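Local atomic coordinates of muramidase (Sodiomyces alcalophilus, PDB entry 6ZM8), a protein that probably hydrolyses the beta-1,4 glycosidic bonds of bacterial cell-wall peptidoglycan, as a fungal lysozyme (muramidase) of glycoside hydrolase family 25. Residues H60-P64 with W116-F120; A73-A77 with T123-T128; L94-N99 with I134-W140. Residue numbers count along the deposited sequence, not the author numbering.

Contact 1: H60-P64 with W116-F120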
# COMPACT_ATOMS: atom_id res chain seq x y z
N HIS A 60 -0.32 -1.95 -5.39
CA HIS A 60 -1.19 -2.26 -6.53
C HIS A 60 -2.40 -1.36 -6.49
O HIS A 60 -3.11 -1.31 -5.46
CB HIS A 60 -1.69 -3.72 -6.37
CG HIS A 60 -2.66 -4.09 -7.45
ND1 HIS A 60 -2.22 -4.37 -8.74
CD2 HIS A 60 -4.02 -4.13 -7.42
CE1 HIS A 60 -3.31 -4.62 -9.44
NE2 HIS A 60 -4.42 -4.45 -8.69
N PHE A 61 -2.71 -0.67 -7.59
CA PHE A 61 -3.93 0.12 -7.67
C PHE A 61 -5.09 -0.77 -8.13
O PHE A 61 -5.12 -1.25 -9.29
CB PHE A 61 -3.77 1.35 -8.58
CG PHE A 61 -4.94 2.29 -8.45
CD1 PHE A 61 -6.15 2.08 -9.11
CD2 PHE A 61 -4.87 3.34 -7.57
CE1 PHE A 61 -7.24 2.91 -8.90
CE2 PHE A 61 -5.95 4.19 -7.38
CZ PHE A 61 -7.14 3.98 -8.03
N ALA A 62 -6.02 -1.02 -7.22
CA ALA A 62 -7.15 -1.90 -7.48
C ALA A 62 -8.09 -1.32 -8.55
O ALA A 62 -8.42 -0.14 -8.53
CB ALA A 62 -7.95 -2.08 -6.21
N GLN A 63 -8.57 -2.24 -9.39
CA GLN A 63 -9.62 -1.92 -10.37
C GLN A 63 -10.73 -2.96 -10.21
O GLN A 63 -10.76 -3.95 -10.95
CB GLN A 63 -9.04 -1.89 -11.79
CG GLN A 63 -8.20 -0.64 -12.03
CD GLN A 63 -9.01 0.64 -12.19
OE1 GLN A 63 -10.24 0.61 -12.15
NE2 GLN A 63 -8.30 1.75 -12.36
N PRO A 64 -11.61 -2.80 -9.23
CA PRO A 64 -12.50 -3.91 -8.85
C PRO A 64 -13.53 -4.31 -9.89
O PRO A 64 -14.07 -5.42 -9.76
CB PRO A 64 -13.16 -3.47 -7.55
CG PRO A 64 -12.10 -2.54 -6.95
CD PRO A 64 -11.59 -1.78 -8.15
N TRP A 116 -14.53 -8.90 -3.18
CA TRP A 116 -13.43 -8.66 -4.10
C TRP A 116 -12.12 -8.49 -3.32
O TRP A 116 -11.09 -9.08 -3.64
CB TRP A 116 -13.74 -7.42 -4.96
CG TRP A 116 -12.78 -7.19 -6.06
CD1 TRP A 116 -12.98 -7.56 -7.36
CD2 TRP A 116 -11.47 -6.61 -5.99
NE1 TRP A 116 -11.86 -7.25 -8.11
CE2 TRP A 116 -10.93 -6.68 -7.30
CE3 TRP A 116 -10.69 -6.02 -4.99
CZ2 TRP A 116 -9.65 -6.21 -7.61
CZ3 TRP A 116 -9.41 -5.56 -5.28
CH2 TRP A 116 -8.91 -5.68 -6.59
N ILE A 117 -12.19 -7.65 -2.29
CA ILE A 117 -11.00 -7.41 -1.43
C ILE A 117 -10.58 -8.73 -0.78
O ILE A 117 -9.39 -9.03 -0.73
CB ILE A 117 -11.30 -6.31 -0.42
CG1 ILE A 117 -11.59 -4.98 -1.14
CG2 ILE A 117 -10.13 -6.16 0.56
CD1 ILE A 117 -12.25 -3.94 -0.25
N GLU A 118 -11.55 -9.51 -0.26
CA GLU A 118 -11.21 -10.80 0.34
C GLU A 118 -10.48 -11.69 -0.66
O GLU A 118 -9.51 -12.38 -0.32
CB GLU A 118 -12.50 -11.46 0.84
CG GLU A 118 -12.25 -12.82 1.51
CD GLU A 118 -11.46 -12.71 2.79
OE1 GLU A 118 -11.93 -12.07 3.74
OE2 GLU A 118 -10.31 -13.17 2.80
N ASP A 119 -10.96 -11.71 -1.91
CA ASP A 119 -10.32 -12.54 -2.92
C ASP A 119 -8.87 -12.06 -3.16
O ASP A 119 -7.95 -12.88 -3.27
CB ASP A 119 -11.16 -12.50 -4.20
CG ASP A 119 -10.84 -13.57 -5.21
OD1 ASP A 119 -10.35 -14.63 -4.84
OD2 ASP A 119 -11.17 -13.32 -6.41
N PHE A 120 -8.67 -10.76 -3.24
CA PHE A 120 -7.31 -10.23 -3.41
C PHE A 120 -6.43 -10.64 -2.22
O PHE A 120 -5.31 -11.14 -2.41
CB PHE A 120 -7.35 -8.70 -3.58
CG PHE A 120 -5.98 -8.13 -3.86
CD1 PHE A 120 -5.05 -7.92 -2.84
CD2 PHE A 120 -5.62 -7.80 -5.17
CE1 PHE A 120 -3.78 -7.43 -3.13
CE2 PHE A 120 -4.36 -7.28 -5.45
CZ PHE A 120 -3.44 -7.11 -4.43
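How a barrel strand and the turn after it receive an outer helix can be followed residue by residue from H60 to P64. In this GH25 beta/alpha barrel, H60 stands near the end of strand 55-61 and directs its ring at helix 110-128. Its CD2 comes within 3.7 Å of CE2 of F120; the two rings lie at 28° but are slid apart, with centroids 5.5 Å distant, so they barely overlap. Both imidazole nitrogens of H60 are held elsewhere, ND1 by T32 and NE2 by Q72. A62, just past the strand, brings its CB to 3.7 Å from CH2 of W116. The CA-to-CB bond of Q63 points away from the helix, and its NE2 is hydrogen-bonded to E33. At P64 the turn settles over the indole: the CA of P64 is 3.7 Å from the centroid of the W116 five-membered ring, a CH-pi contact over its face, and P64 CB lies 3.9 Å from W116 CD2. The indole NE1 gives its hydrogen bond to S67. W116 and F120, one helical turn apart, thus meet the strand through buried van der Waals and CH-pi packing, while the polar groups of H60 and W116 find partners outside the interface.

Contact 2: A73-A77 with T123-T128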
# COMPACT_ATOMS: atom_id res chain seq x y z
N ALA A 73 -4.33 -9.96 -7.65
CA ALA A 73 -3.28 -10.36 -6.72
C ALA A 73 -2.19 -11.15 -7.43
O ALA A 73 -1.00 -10.96 -7.14
CB ALA A 73 -3.89 -11.20 -5.59
N ARG A 74 -2.57 -12.05 -8.35
CA ARG A 74 -1.56 -12.80 -9.11
C ARG A 74 -0.72 -11.85 -9.95
O ARG A 74 0.52 -12.01 -10.04
CB ARG A 74 -2.22 -13.83 -10.03
CG ARG A 74 -2.75 -15.05 -9.33
CD ARG A 74 -3.26 -16.13 -10.29
NE ARG A 74 -4.58 -15.81 -10.84
CZ ARG A 74 -5.79 -16.12 -10.26
NH1 ARG A 74 -5.76 -16.69 -9.06
NH2 ARG A 74 -6.92 -15.76 -10.81
N TYR A 75 -1.35 -10.91 -10.63
CA TYR A 75 -0.61 -9.97 -11.49
C TYR A 75 0.37 -9.14 -10.65
O TYR A 75 1.53 -8.96 -11.01
CB TYR A 75 -1.61 -9.08 -12.23
CG TYR A 75 -0.97 -8.16 -13.23
CD1 TYR A 75 -0.38 -8.64 -14.37
CD2 TYR A 75 -0.99 -6.79 -13.06
CE1 TYR A 75 0.17 -7.79 -15.34
CE2 TYR A 75 -0.44 -5.92 -14.00
CZ TYR A 75 0.11 -6.42 -15.15
OH TYR A 75 0.59 -5.55 -16.08
N PHE A 76 -0.12 -8.61 -9.53
CA PHE A 76 0.73 -7.83 -8.63
C PHE A 76 1.91 -8.66 -8.11
O PHE A 76 3.07 -8.23 -8.18
CB PHE A 76 -0.15 -7.34 -7.48
CG PHE A 76 0.59 -6.62 -6.39
CD1 PHE A 76 1.45 -5.55 -6.64
CD2 PHE A 76 0.35 -6.97 -5.05
CE1 PHE A 76 2.03 -4.85 -5.59
CE2 PHE A 76 0.92 -6.25 -4.01
CZ PHE A 76 1.76 -5.18 -4.28
N ALA A 77 1.63 -9.86 -7.58
CA ALA A 77 2.68 -10.68 -6.97
C ALA A 77 3.74 -11.09 -7.99
O ALA A 77 4.88 -11.33 -7.61
CB ALA A 77 2.10 -11.88 -6.28
N THR A 123 -5.76 -14.43 -1.90
CA THR A 123 -4.89 -14.89 -2.99
C THR A 123 -3.46 -14.41 -2.77
O THR A 123 -2.50 -15.18 -2.91
CB THR A 123 -5.45 -14.45 -4.34
OG1 THR A 123 -6.76 -15.01 -4.51
CG2 THR A 123 -4.58 -14.93 -5.48
N TYR A 124 -3.30 -13.13 -2.43
CA TYR A 124 -1.96 -12.59 -2.20
C TYR A 124 -1.23 -13.37 -1.09
O TYR A 124 -0.06 -13.68 -1.19
CB TYR A 124 -2.05 -11.09 -1.88
CG TYR A 124 -0.68 -10.45 -1.74
CD1 TYR A 124 0.06 -10.08 -2.86
CD2 TYR A 124 -0.13 -10.24 -0.48
CE1 TYR A 124 1.32 -9.53 -2.74
CE2 TYR A 124 1.14 -9.68 -0.35
CZ TYR A 124 1.87 -9.33 -1.48
OH TYR A 124 3.12 -8.80 -1.29
N HIS A 125 -1.97 -13.66 -0.01
CA HIS A 125 -1.38 -14.42 1.12
C HIS A 125 -1.02 -15.86 0.69
O HIS A 125 0.02 -16.38 1.10
CB HIS A 125 -2.37 -14.40 2.27
CG HIS A 125 -1.95 -15.21 3.45
ND1 HIS A 125 -2.37 -16.51 3.60
CD2 HIS A 125 -1.18 -14.91 4.49
CE1 HIS A 125 -1.84 -16.98 4.75
NE2 HIS A 125 -1.11 -16.03 5.30
N GLY A 126 -1.86 -16.49 -0.12
CA GLY A 126 -1.55 -17.82 -0.60
C GLY A 126 -0.32 -17.86 -1.47
O GLY A 126 0.41 -18.86 -1.50
N ILE A 127 -0.08 -16.79 -2.24
CA ILE A 127 1.08 -16.73 -3.12
C ILE A 127 2.35 -16.43 -2.31
O ILE A 127 3.36 -17.09 -2.47
CB ILE A 127 0.89 -15.70 -4.25
CG1 ILE A 127 -0.26 -16.12 -5.16
CG2 ILE A 127 2.17 -15.54 -5.04
CD1 ILE A 127 -0.75 -15.04 -6.07
N THR A 128 2.29 -15.36 -1.51
CA THR A 128 3.49 -14.78 -0.94
C THR A 128 3.79 -15.21 0.49
O THR A 128 4.94 -15.00 0.93
CB THR A 128 3.43 -13.24 -0.94
OG1 THR A 128 2.47 -12.79 0.03
CG2 THR A 128 3.17 -12.65 -2.31
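Outer helices of a beta/alpha barrel commonly pack side by side, and helices 69-78 and 110-128 of this GH25 fold do so with small residues at the join. Their local axes approach to 9.3 Å and run in broadly the same direction, crossing at -40°. Two alanines one turn apart are the low bumps that permit this. A73 nestles against the backbone and side-chain base of the other helix, its CB 3.7 Å from Y124 N and 3.8 Å from T123 CG2. A77 fits a shallow hollow bordered by Y124, I127 and T128, with its CB 3.9 Å from I127 CG2. Toward the barrel, F76 lies against Y124 in a slid, near-parallel pair, F76 CE2 meeting Y124 CE1 at 3.5 Å, while the Y124 hydroxyl bonds to G81 and G92. At the more exposed margin, I127 extends CD1 to within 3.8 Å of the R74 CG methylene. T128, at the end of its helix, turns its hydroxyl back on the preceding turn: T128 OG1 donates to Y124 O at 2.9 Å.

Contact 3: L94-N99 with I134-W140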
# COMPACT_ATOMS: atom_id res chain seq x y z
N LEU A 94 -2.41 -3.11 -1.08
CA LEU A 94 -3.57 -2.96 -1.94
C LEU A 94 -4.06 -1.51 -1.79
O LEU A 94 -4.56 -1.14 -0.72
CB LEU A 94 -4.66 -3.93 -1.51
CG LEU A 94 -5.97 -3.80 -2.30
CD1 LEU A 94 -5.78 -4.14 -3.77
CD2 LEU A 94 -7.03 -4.69 -1.68
N ASP A 95 -3.94 -0.72 -2.86
CA ASP A 95 -4.43 0.66 -2.89
C ASP A 95 -5.85 0.59 -3.44
O ASP A 95 -6.06 0.43 -4.66
CB ASP A 95 -3.48 1.48 -3.75
CG ASP A 95 -3.91 2.89 -4.02
OD1 ASP A 95 -5.01 3.27 -3.57
OD2 ASP A 95 -3.14 3.61 -4.68
N ILE A 96 -6.81 0.65 -2.52
CA ILE A 96 -8.23 0.44 -2.81
C ILE A 96 -8.97 1.73 -2.41
O ILE A 96 -9.15 2.03 -1.22
CB ILE A 96 -8.75 -0.86 -2.17
CG1 ILE A 96 -10.24 -1.06 -2.42
CG2 ILE A 96 -8.47 -0.98 -0.68
CD1 ILE A 96 -10.64 -1.25 -3.85
N GLU A 97 -9.32 2.52 -3.42
CA GLU A 97 -9.76 3.88 -3.22
C GLU A 97 -10.64 4.31 -4.40
O GLU A 97 -10.96 3.54 -5.29
CB GLU A 97 -8.55 4.83 -3.08
CG GLU A 97 -7.74 4.91 -4.36
CD GLU A 97 -6.66 5.99 -4.27
OE1 GLU A 97 -6.98 7.17 -4.59
OE2 GLU A 97 -5.52 5.69 -3.93
N TYR A 98 -10.97 5.60 -4.39
CA TYR A 98 -11.91 6.21 -5.35
C TYR A 98 -11.57 5.80 -6.78
O TYR A 98 -10.44 5.96 -7.27
CB TYR A 98 -11.82 7.75 -5.28
CG TYR A 98 -11.78 8.29 -3.86
CD1 TYR A 98 -12.94 8.58 -3.15
CD2 TYR A 98 -10.56 8.48 -3.22
CE1 TYR A 98 -12.88 9.02 -1.84
CE2 TYR A 98 -10.49 8.93 -1.93
CZ TYR A 98 -11.64 9.19 -1.23
OH TYR A 98 -11.49 9.64 0.06
N ASN A 99 -12.60 5.37 -7.50
CA ASN A 99 -12.45 5.11 -8.94
C ASN A 99 -11.93 6.36 -9.65
O ASN A 99 -12.57 7.42 -9.57
CB ASN A 99 -13.82 4.73 -9.45
CG ASN A 99 -13.84 4.34 -10.92
OD1 ASN A 99 -12.81 4.33 -11.62
ND2 ASN A 99 -15.04 4.00 -11.37
N ILE A 134 -3.54 -2.73 3.54
CA ILE A 134 -4.63 -2.06 2.82
C ILE A 134 -4.44 -0.55 2.96
O ILE A 134 -4.42 -0.03 4.08
CB ILE A 134 -5.99 -2.50 3.36
CG1 ILE A 134 -6.26 -3.94 2.94
CG2 ILE A 134 -7.11 -1.55 2.87
CD1 ILE A 134 -7.51 -4.56 3.55
N TYR A 135 -4.32 0.12 1.80
CA TYR A 135 -4.30 1.58 1.72
C TYR A 135 -5.70 2.03 1.30
O TYR A 135 -6.22 1.59 0.26
CB TYR A 135 -3.28 2.06 0.70
CG TYR A 135 -3.37 3.55 0.40
CD1 TYR A 135 -4.25 4.04 -0.56
CD2 TYR A 135 -2.56 4.47 1.06
CE1 TYR A 135 -4.33 5.38 -0.85
CE2 TYR A 135 -2.60 5.83 0.76
CZ TYR A 135 -3.50 6.29 -0.21
OH TYR A 135 -3.56 7.61 -0.58
N THR A 136 -6.28 2.92 2.09
CA THR A 136 -7.60 3.45 1.77
C THR A 136 -7.80 4.76 2.54
O THR A 136 -6.90 5.26 3.22
CB THR A 136 -8.69 2.39 2.07
OG1 THR A 136 -9.90 2.76 1.40
CG2 THR A 136 -8.94 2.19 3.54
N THR A 137 -9.02 5.30 2.42
CA THR A 137 -9.47 6.40 3.24
C THR A 137 -10.71 5.96 4.00
O THR A 137 -11.47 5.10 3.56
CB THR A 137 -9.78 7.66 2.42
OG1 THR A 137 -10.95 7.38 1.65
CG2 THR A 137 -8.61 8.06 1.55
N THR A 138 -10.95 6.59 5.17
CA THR A 138 -12.10 6.18 5.95
C THR A 138 -13.41 6.46 5.20
O THR A 138 -14.34 5.64 5.25
CB THR A 138 -12.08 6.84 7.33
OG1 THR A 138 -10.88 6.38 7.92
CG2 THR A 138 -13.28 6.47 8.16
N ASP A 139 -13.48 7.58 4.52
CA ASP A 139 -14.71 7.93 3.79
C ASP A 139 -14.94 6.97 2.62
O ASP A 139 -16.09 6.54 2.41
CB ASP A 139 -14.70 9.41 3.37
CG ASP A 139 -13.44 9.83 2.61
OD1 ASP A 139 -12.35 9.76 3.21
OD2 ASP A 139 -13.57 10.24 1.44
N TRP A 140 -13.91 6.63 1.85
CA TRP A 140 -14.13 5.68 0.75
C TRP A 140 -14.56 4.33 1.31
O TRP A 140 -15.49 3.68 0.84
CB TRP A 140 -12.88 5.53 -0.13
CG TRP A 140 -13.13 4.64 -1.32
CD1 TRP A 140 -13.53 5.06 -2.55
CD2 TRP A 140 -13.06 3.20 -1.39
NE1 TRP A 140 -13.72 4.00 -3.40
CE2 TRP A 140 -13.47 2.84 -2.71
CE3 TRP A 140 -12.75 2.19 -0.48
CZ2 TRP A 140 -13.57 1.52 -3.11
CZ3 TRP A 140 -12.89 0.86 -0.88
CH2 TRP A 140 -13.30 0.54 -2.18
O HOH W 1 -3.68 7.78 -3.38
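The shortest hydrogen bond between these segments runs from Y98 OH to D139 OD2, at 2.6 Å. The same Y98 OH lies 2.8 Å from T137 OG1, which caps the following helix by accepting from W140 N at 3.1 Å, so the tyrosine meets the helix at its N-terminal turn. Further back, the two chains pair as parallel strands: Y135 N donates to L94 O at 2.8 Å and I96 N to Y135 O at 3.0 Å. Beyond the two bridges, the side chain of T136 takes over, its OG1 donating to I96 O at 2.8 Å. Strands 93-95 and 133-136 are the two strands of a beta-alpha-beta crossover through helix 110-128. D95-I96-E97 has the Asp-X-Glu pattern of the GH25 family, consistent with a place in its active site at the C-terminal ends of the barrel strands. There D95 OD1 and E97 OE2 are only 2.5 Å apart, and a water donates to both E97 OE2 and Y135 OH, 2.8 Å from each; Y135 OH is also bonded to Q180. Further along the segment, W140 points an edge at the face of Y98 in a T-shaped pair; the Y98 ring and the five-membered ring of W140 have centroids 5.1 Å apart, and W140 NE1 bonds to T104. I96 fills the layer beneath helix 110-128, its CG1 3.5 Å from W140 CH2 and its CG2 3.8 Å from I134 CG2.

From the N terminus, the chain lays down the first halves of contacts 1, 2 and 3 in turn, at 60-64, 73-77 and 94-99, and only then their partners, in the same order, at 116-120, 123-128 and 134-140. Each pair of contacts therefore crosses and none nests. Helix 110-128 closes the first two loops, joining strand 55-61 in contact 1 and helix 69-78 in contact 2; F120 also touches A73 and F76. Contact 3 closes its loop one strand later; strand 93-95 lies beside strand 55-61, with probable hydrogen bonds H60 O to D95 N and A62 N to D95 O, so contacts 1 and 3 share the sheet. Contacts 2 and 3 do not touch.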